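Local coordinates for protein glucose-resistance amylase regulator (Weissella paramesenteroides ATCC 33313, PDB 4RK6) that binds glucose and, as a LacI-family regulator, probably binds operator DNA to control transcription, at residues V67-L73 and I90-T96; A192-D198 and L219-D225; G201-I205 and A233-L237. Where two conformers were deposited one is given. Residue numbers count along the deposited sequence, not the author numbering.

Overall arrangement
Interactions 1 and 2 are parallel strand pairs from the two lobes of a LacI-type, periplasmic-binding-protein-like sugar-binding fold, and both point the C-terminal ends of their strands at the same glucose. Their centres lie 30 Å apart on opposite sides of the chain's centre, and their nearest atoms stay about 8 Å apart; the sugar bridges that gap, held by T96 from interaction 1 and D225 from interaction 2. Interaction 3 belongs to the same lobe as interaction 2, centre to centre 9 Å away, and packs directly on it: I221 CD1 lies 3.6 Å from L204 CB, and I221 CG2 3.8 Å from L237 CD2. It stands 34 Å, centre to centre, from interaction 1.

Interaction 1 (V67-L73 and I90-T96); sequences VGAVFML and ISVISLT. With GLC (alpha-D-glucopyranose), chain C.
Strands 69-72 and 91-95 run parallel, their axes 4.6 Å apart at closest approach and crossing at -17°, with A69 opposite S91, V70 opposite V92, F71 opposite I93 and M72 opposite S94. I90 (chi1 m, chi2 t) sets CG2 3.9 Å from V70 CG2. S91 N donates to G68 O (3.1 Å), and S91 O accepts from V70 N (2.8 Å). V92 CG1 meets CG of selenomethionine M72 at 4.0 Å, on the face opposite F71. I93 N bonds V70 O (3.2 Å), I93 O receives M72 N (2.9 Å), and I93 CD1 lies 3.8 Å from F71 CE1. S94 turns OG (chi1 p) to A97 O. L95 N reaches M72 O (2.8 Å), and L95 CD2 packs 3.8 Å from L73 CD2. T96, at phi/psi 74/7, leaves the strand; its OG1 donates to L95 O (2.6 Å) and accepts from GLC O2 (2.8 Å). Helix 79-87 completes this beta-alpha-beta unit. With its proton spent on L95 O, T96 OG1 can meet the sugar hydroxyl only as acceptor.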
# COMPACT_ATOMS: atom_id res chain seq x y z
N VAL A 67 15.70 0.49 22.43
CA VAL A 67 16.02 1.09 21.14
C VAL A 67 17.00 2.25 21.34
O VAL A 67 16.97 2.93 22.37
CB VAL A 67 14.77 1.52 20.36
CG1 VAL A 67 13.86 0.32 20.10
CG2 VAL A 67 14.01 2.62 21.09
N GLY A 68 17.89 2.43 20.38
CA GLY A 68 18.82 3.56 20.41
C GLY A 68 18.20 4.83 19.85
O GLY A 68 18.66 5.94 20.15
N ALA A 69 17.18 4.67 19.01
CA ALA A 69 16.57 5.77 18.29
C ALA A 69 15.17 5.39 17.93
O ALA A 69 14.88 4.21 17.75
CB ALA A 69 17.35 6.12 17.04
N VAL A 70 14.32 6.40 17.78
CA VAL A 70 12.94 6.20 17.36
C VAL A 70 12.69 7.19 16.27
O VAL A 70 12.91 8.37 16.45
CB VAL A 70 11.94 6.42 18.51
CG1 VAL A 70 10.51 6.35 17.99
CG2 VAL A 70 12.18 5.41 19.61
N PHE A 71 12.23 6.69 15.14
CA PHE A 71 11.89 7.49 14.01
C PHE A 71 10.39 7.67 13.97
O PHE A 71 9.66 6.69 13.98
CB PHE A 71 12.41 6.84 12.74
CG PHE A 71 13.91 6.75 12.73
CD1 PHE A 71 14.66 7.90 12.52
CD2 PHE A 71 14.56 5.58 13.05
CE1 PHE A 71 16.04 7.86 12.57
CE2 PHE A 71 15.94 5.54 13.08
CZ PHE A 71 16.68 6.68 12.85
N MSE A 72 9.96 8.93 13.92
CA MSE A 72 8.53 9.27 13.91
C MSE A 72 8.09 9.70 12.54
O MSE A 72 8.68 10.61 11.97
CB MSE A 72 8.31 10.43 14.87
CG MSE A 72 8.92 10.13 16.23
SE MSE A 72 7.77 8.85 17.19
CE MSE A 72 8.65 8.99 18.94
N LEU A 73 7.04 9.08 11.99
CA LEU A 73 6.52 9.45 10.67
C LEU A 73 5.25 10.30 10.74
O LEU A 73 4.97 11.05 9.82
CB LEU A 73 6.20 8.20 9.85
CG LEU A 73 7.21 7.07 9.74
CD1 LEU A 73 6.95 6.29 8.46
CD2 LEU A 73 8.64 7.56 9.78
N ILE A 90 17.29 8.27 24.44
CA ILE A 90 16.99 7.68 23.13
C ILE A 90 16.85 8.83 22.14
O ILE A 90 16.20 9.84 22.43
CB ILE A 90 15.69 6.86 23.21
CG1 ILE A 90 15.89 5.70 24.19
CG2 ILE A 90 15.26 6.37 21.83
CD1 ILE A 90 14.63 4.91 24.46
N SER A 91 17.50 8.71 20.98
CA SER A 91 17.39 9.70 19.94
C SER A 91 16.03 9.65 19.30
O SER A 91 15.48 8.58 19.07
CB SER A 91 18.45 9.47 18.86
OG SER A 91 19.72 9.80 19.37
N VAL A 92 15.48 10.82 19.01
CA VAL A 92 14.19 10.90 18.36
C VAL A 92 14.37 11.79 17.17
O VAL A 92 14.89 12.89 17.30
CB VAL A 92 13.10 11.47 19.30
CG1 VAL A 92 11.76 11.52 18.60
CG2 VAL A 92 12.99 10.64 20.58
N ILE A 93 13.95 11.31 16.00
CA ILE A 93 14.07 12.04 14.77
C ILE A 93 12.74 11.92 14.03
O ILE A 93 12.18 10.84 13.98
CB ILE A 93 15.22 11.50 13.91
CG1 ILE A 93 16.55 11.76 14.62
CG2 ILE A 93 15.20 12.12 12.53
CD1 ILE A 93 17.71 10.99 14.05
N SER A 94 12.23 13.02 13.51
CA SER A 94 10.97 12.98 12.76
C SER A 94 11.19 13.06 11.25
O SER A 94 12.15 13.67 10.76
CB SER A 94 9.98 14.04 13.25
OG SER A 94 10.44 15.35 13.02
N LEU A 95 10.30 12.39 10.51
CA LEU A 95 10.43 12.20 9.08
C LEU A 95 9.18 12.70 8.36
O LEU A 95 8.07 12.33 8.71
CB LEU A 95 10.66 10.72 8.77
CG LEU A 95 12.08 10.17 9.01
CD1 LEU A 95 12.56 10.27 10.43
CD2 LEU A 95 12.11 8.71 8.58
N THR A 96 9.40 13.58 7.39
CA THR A 96 8.36 14.21 6.56
C THR A 96 7.58 15.29 7.32
O THR A 96 6.65 15.88 6.80
CB THR A 96 7.39 13.20 5.89
OG1 THR A 96 6.38 12.78 6.82
CG2 THR A 96 8.13 12.01 5.33
C1 GLC C . 2.06 12.58 5.15
C2 GLC C . 3.46 13.09 4.78
C3 GLC C . 3.48 13.91 3.51
C4 GLC C . 2.68 13.19 2.42
C5 GLC C . 1.25 13.03 2.91
C6 GLC C . 0.38 12.29 1.90
O1 GLC C . 1.42 13.61 5.79
O2 GLC C . 3.98 13.91 5.83
O3 GLC C . 4.85 14.03 3.15
O4 GLC C . 2.76 13.91 1.22
O5 GLC C . 1.21 12.23 4.07
O6 GLC C . 0.86 11.01 1.66

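Interaction 2 (A192-D198 and L219-D225); sequences AAIATAD and LSIVTID. With GLC (alpha-D-glucopyranose), chain C.
The glucose pocket takes T196, A197, I224 and D225 from the C-terminal ends of this parallel strand pair. Strands 192-195 and 220-223 cross at -16° with axes 4.6 Å apart at closest approach, pairing A192 with S220, A193 with I221, I194 with V222 and A195 with T223. Four backbone bonds fix the register: A193 N to S220 O (2.8 Å), V222 N to A193 O (3.1 Å), A195 N to V222 O (2.8 Å) and I224 N to A195 O (3.1 Å). A197 is the N-cap residue of helix 198-210. Beyond it, D198 (chi1 m) accepts at OD1 from T223 OG1 (chi1 p; 2.7 Å). A water accepts from D198 N (3.0 Å) and donates to D225 OD2 (2.7 Å). After the chain turns a corner at I224, D225 (phi/psi 138/-53, chi1 m) receives GLC O4 at OD1 (2.5 Å) and GLC O6 at OD2 (2.6 Å). Strand, helix 198-210 and strand form a beta-alpha-beta unit, with the ligand at the strands' C-terminal ends as in periplasmic-binding-protein-like folds.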
# COMPACT_ATOMS: atom_id res chain seq x y z
N ALA A 192 -7.93 23.64 -12.29
CA ALA A 192 -6.87 22.74 -11.83
C ALA A 192 -7.04 22.46 -10.36
O ALA A 192 -7.53 23.30 -9.59
CB ALA A 192 -5.50 23.33 -12.09
N ALA A 193 -6.65 21.26 -9.97
CA ALA A 193 -6.67 20.85 -8.59
C ALA A 193 -5.30 20.29 -8.21
O ALA A 193 -4.70 19.52 -8.95
CB ALA A 193 -7.74 19.80 -8.37
N ILE A 194 -4.80 20.72 -7.07
CA ILE A 194 -3.58 20.19 -6.48
C ILE A 194 -4.03 19.20 -5.44
O ILE A 194 -4.70 19.54 -4.46
CB ILE A 194 -2.73 21.29 -5.83
CG1 ILE A 194 -2.31 22.31 -6.89
CG2 ILE A 194 -1.51 20.68 -5.17
CD1 ILE A 194 -1.60 23.54 -6.38
N ALA A 195 -3.68 17.93 -5.64
CA ALA A 195 -4.10 16.87 -4.75
C ALA A 195 -3.04 16.60 -3.70
O ALA A 195 -1.88 16.38 -4.05
CB ALA A 195 -4.35 15.61 -5.58
N THR A 196 -3.40 16.56 -2.41
CA THR A 196 -2.39 16.46 -1.35
C THR A 196 -1.77 15.07 -1.22
O THR A 196 -0.79 14.89 -0.49
CB THR A 196 -2.92 16.87 0.05
OG1 THR A 196 -3.95 15.96 0.47
CG2 THR A 196 -3.42 18.26 0.02
N ALA A 197 -2.35 14.09 -1.90
CA ALA A 197 -1.75 12.75 -2.00
C ALA A 197 -2.18 12.12 -3.30
O ALA A 197 -3.17 12.53 -3.90
CB ALA A 197 -2.15 11.89 -0.82
N ASP A 198 -1.40 11.15 -3.77
CA ASP A 198 -1.70 10.52 -5.06
C ASP A 198 -3.14 9.96 -5.18
O ASP A 198 -3.79 10.13 -6.22
CB ASP A 198 -0.73 9.38 -5.36
CG ASP A 198 0.73 9.84 -5.38
OD1 ASP A 198 1.03 11.00 -5.76
OD2 ASP A 198 1.56 9.00 -5.00
N LEU A 219 -10.44 19.17 -16.24
CA LEU A 219 -9.79 19.44 -14.95
C LEU A 219 -8.36 18.96 -15.02
O LEU A 219 -8.13 17.79 -15.29
CB LEU A 219 -10.47 18.71 -13.79
CG LEU A 219 -9.82 18.93 -12.42
CD1 LEU A 219 -9.95 20.37 -11.96
CD2 LEU A 219 -10.38 17.96 -11.36
N SER A 220 -7.41 19.87 -14.79
CA SER A 220 -6.01 19.52 -14.65
C SER A 220 -5.70 19.10 -13.21
O SER A 220 -6.29 19.63 -12.27
CB SER A 220 -5.13 20.71 -15.07
OG SER A 220 -5.16 20.90 -16.49
N ILE A 221 -4.76 18.15 -13.03
CA ILE A 221 -4.44 17.66 -11.71
C ILE A 221 -2.94 17.53 -11.57
O ILE A 221 -2.27 17.03 -12.48
CB ILE A 221 -5.09 16.28 -11.40
CG1 ILE A 221 -6.61 16.31 -11.52
CG2 ILE A 221 -4.72 15.78 -10.01
CD1 ILE A 221 -7.20 14.91 -11.53
N VAL A 222 -2.42 17.97 -10.42
CA VAL A 222 -1.06 17.64 -9.98
C VAL A 222 -1.16 17.05 -8.58
O VAL A 222 -1.84 17.60 -7.72
CB VAL A 222 -0.11 18.85 -9.98
CG1 VAL A 222 1.27 18.43 -9.48
CG2 VAL A 222 0.00 19.48 -11.36
N THR A 223 -0.49 15.93 -8.35
CA THR A 223 -0.47 15.32 -7.01
C THR A 223 0.86 15.49 -6.30
O THR A 223 1.87 15.79 -6.93
CB THR A 223 -0.78 13.80 -7.01
OG1 THR A 223 0.38 13.07 -7.42
CG2 THR A 223 -1.93 13.46 -7.88
N ILE A 224 0.83 15.30 -5.00
CA ILE A 224 2.04 15.26 -4.18
C ILE A 224 2.27 13.85 -3.69
O ILE A 224 1.38 13.25 -3.10
CB ILE A 224 1.93 16.20 -2.97
CG1 ILE A 224 1.90 17.64 -3.48
CG2 ILE A 224 3.11 15.95 -2.03
CD1 ILE A 224 1.48 18.65 -2.44
N ASP A 225 3.48 13.34 -3.98
CA ASP A 225 4.09 12.12 -3.45
C ASP A 225 4.79 11.36 -4.59
O ASP A 225 5.95 10.97 -4.46
CB ASP A 225 3.15 11.15 -2.72
CG ASP A 225 2.79 11.61 -1.33
OD1 ASP A 225 3.37 12.61 -0.85
OD2 ASP A 225 1.87 10.99 -0.73
C1 GLC C . 2.06 12.58 5.15
C2 GLC C . 3.46 13.09 4.78
C3 GLC C . 3.48 13.91 3.51
C4 GLC C . 2.68 13.19 2.42
C5 GLC C . 1.25 13.03 2.91
C6 GLC C . 0.38 12.29 1.90
O1 GLC C . 1.42 13.61 5.79
O2 GLC C . 3.98 13.91 5.83
O3 GLC C . 4.85 14.03 3.15
O4 GLC C . 2.76 13.91 1.22
O5 GLC C . 1.21 12.23 4.07
O6 GLC C . 0.86 11.01 1.66
O HOH W 1 0.45 9.32 -2.25

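Interaction 3 (G201-I205 and A233-L237)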
# COMPACT_ATOMS: atom_id res chain seq x y z
N GLY A 201 -5.77 12.33 -6.16
CA GLY A 201 -5.75 12.52 -7.60
C GLY A 201 -6.48 11.41 -8.35
O GLY A 201 -7.21 11.66 -9.30
N GLN A 202 -6.31 10.18 -7.89
CA GLN A 202 -7.03 9.07 -8.50
C GLN A 202 -8.56 9.23 -8.31
O GLN A 202 -9.36 8.89 -9.20
CB GLN A 202 -6.54 7.76 -7.92
CG GLN A 202 -7.22 6.54 -8.46
CD GLN A 202 -6.85 6.26 -9.89
OE1 GLN A 202 -5.79 5.66 -10.16
NE2 GLN A 202 -7.70 6.67 -10.82
N GLY A 203 -8.95 9.71 -7.15
CA GLY A 203 -10.38 9.96 -6.84
C GLY A 203 -10.96 11.00 -7.76
O GLY A 203 -12.06 10.84 -8.27
N LEU A 204 -10.21 12.07 -7.97
CA LEU A 204 -10.61 13.12 -8.89
C LEU A 204 -10.77 12.60 -10.33
O LEU A 204 -11.76 12.91 -11.01
CB LEU A 204 -9.56 14.22 -8.89
CG LEU A 204 -9.56 15.12 -7.65
CD1 LEU A 204 -8.25 15.87 -7.58
CD2 LEU A 204 -10.71 16.10 -7.74
N ILE A 205 -9.80 11.81 -10.80
CA ILE A 205 -9.88 11.24 -12.14
C ILE A 205 -11.17 10.41 -12.30
O ILE A 205 -11.91 10.57 -13.28
CB ILE A 205 -8.66 10.35 -12.44
CG1 ILE A 205 -7.44 11.23 -12.72
CG2 ILE A 205 -8.96 9.42 -13.62
CD1 ILE A 205 -6.18 10.41 -12.90
N ALA A 233 -2.62 5.25 -12.87
CA ALA A 233 -3.75 6.11 -13.23
C ALA A 233 -3.77 6.33 -14.73
O ALA A 233 -2.72 6.28 -15.40
CB ALA A 233 -3.64 7.46 -12.53
N ARG A 234 -4.96 6.58 -15.26
CA ARG A 234 -5.13 6.95 -16.65
C ARG A 234 -6.10 8.10 -16.72
O ARG A 234 -7.29 7.92 -16.43
CB ARG A 234 -5.61 5.76 -17.50
CG ARG A 234 -4.57 4.65 -17.66
CD ARG A 234 -3.45 5.04 -18.62
NE ARG A 234 -2.46 3.98 -18.84
CZ ARG A 234 -1.47 3.65 -18.00
NH1 ARG A 234 -1.32 4.23 -16.82
NH2 ARG A 234 -0.63 2.67 -18.35
N PRO A 235 -5.63 9.30 -17.07
CA PRO A 235 -4.26 9.58 -17.51
C PRO A 235 -3.23 9.48 -16.40
O PRO A 235 -3.55 9.70 -15.21
CB PRO A 235 -4.35 11.06 -17.94
CG PRO A 235 -5.40 11.63 -17.02
CD PRO A 235 -6.43 10.53 -16.93
N LYS A 236 -1.98 9.19 -16.76
CA LYS A 236 -0.90 9.19 -15.78
C LYS A 236 -0.81 10.57 -15.14
O LYS A 236 -0.95 11.60 -15.82
CB LYS A 236 0.44 8.81 -16.43
CG LYS A 236 0.54 7.35 -16.88
CD LYS A 236 1.81 7.11 -17.69
CE LYS A 236 2.05 5.63 -17.97
NZ LYS A 236 2.70 4.89 -16.85
N LEU A 237 -0.57 10.59 -13.84
CA LEU A 237 -0.62 11.84 -13.07
C LEU A 237 0.71 12.55 -13.00
O LEU A 237 1.73 11.98 -12.60
CB LEU A 237 -1.14 11.56 -11.66
CG LEU A 237 -2.63 11.29 -11.57
CD1 LEU A 237 -2.95 10.47 -10.33
CD2 LEU A 237 -3.42 12.61 -11.60
O HOH W 2 -7.33 5.84 -13.62
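Apolar packing dominates, and I205 is its centre: 82 Å² of this residue is covered by the 233-237 segment. Its CA-to-CB bond points toward that segment, and chi1 m with chi2 t extends CD1 among three side chains, 3.9 Å from A233 CB, 3.8 Å from L237 CD2 and 4.0 Å from CD of P235, whose preceding peptide bond is cis. CD1 also lies 3.6 Å from the carbonyl P235 O, while I205 CG2 is 3.6 Å from R234 O. One turn earlier the helix presents backbone: L237 CD1 rests 4.2 Å from both G201 C and Q202 N. An ideal CB on G201 would fall only 3.4 Å from that methyl, so the glycine permits the close approach.

The segments belong to the C-terminal of the two alpha/beta lobes of a LacI-type sugar-binding domain. Helix 198-210 connects strands 192-195 and 220-223, and segment 233-237 leads from helix 229-232 into strand 238-241. I205 and L237 both also touch I221 of the sheet, which places this cluster between helix and sheet.

No direct hydrogen bond joins the segments; a water makes the polar link. It accepts from Q202 NE2 at 2.9 Å and from R234 N at 3.0 Å, bridging the two; Q202 OE1 turns instead to Q229. R234 points its CA-to-CB bond away from the helix. Within its own segment R234 NH1 donates to A233 O (2.9 Å), and it also bonds E231 O. R234 NE forms a salt bridge with D210 of the second subunit, whose N206 also packs against R234.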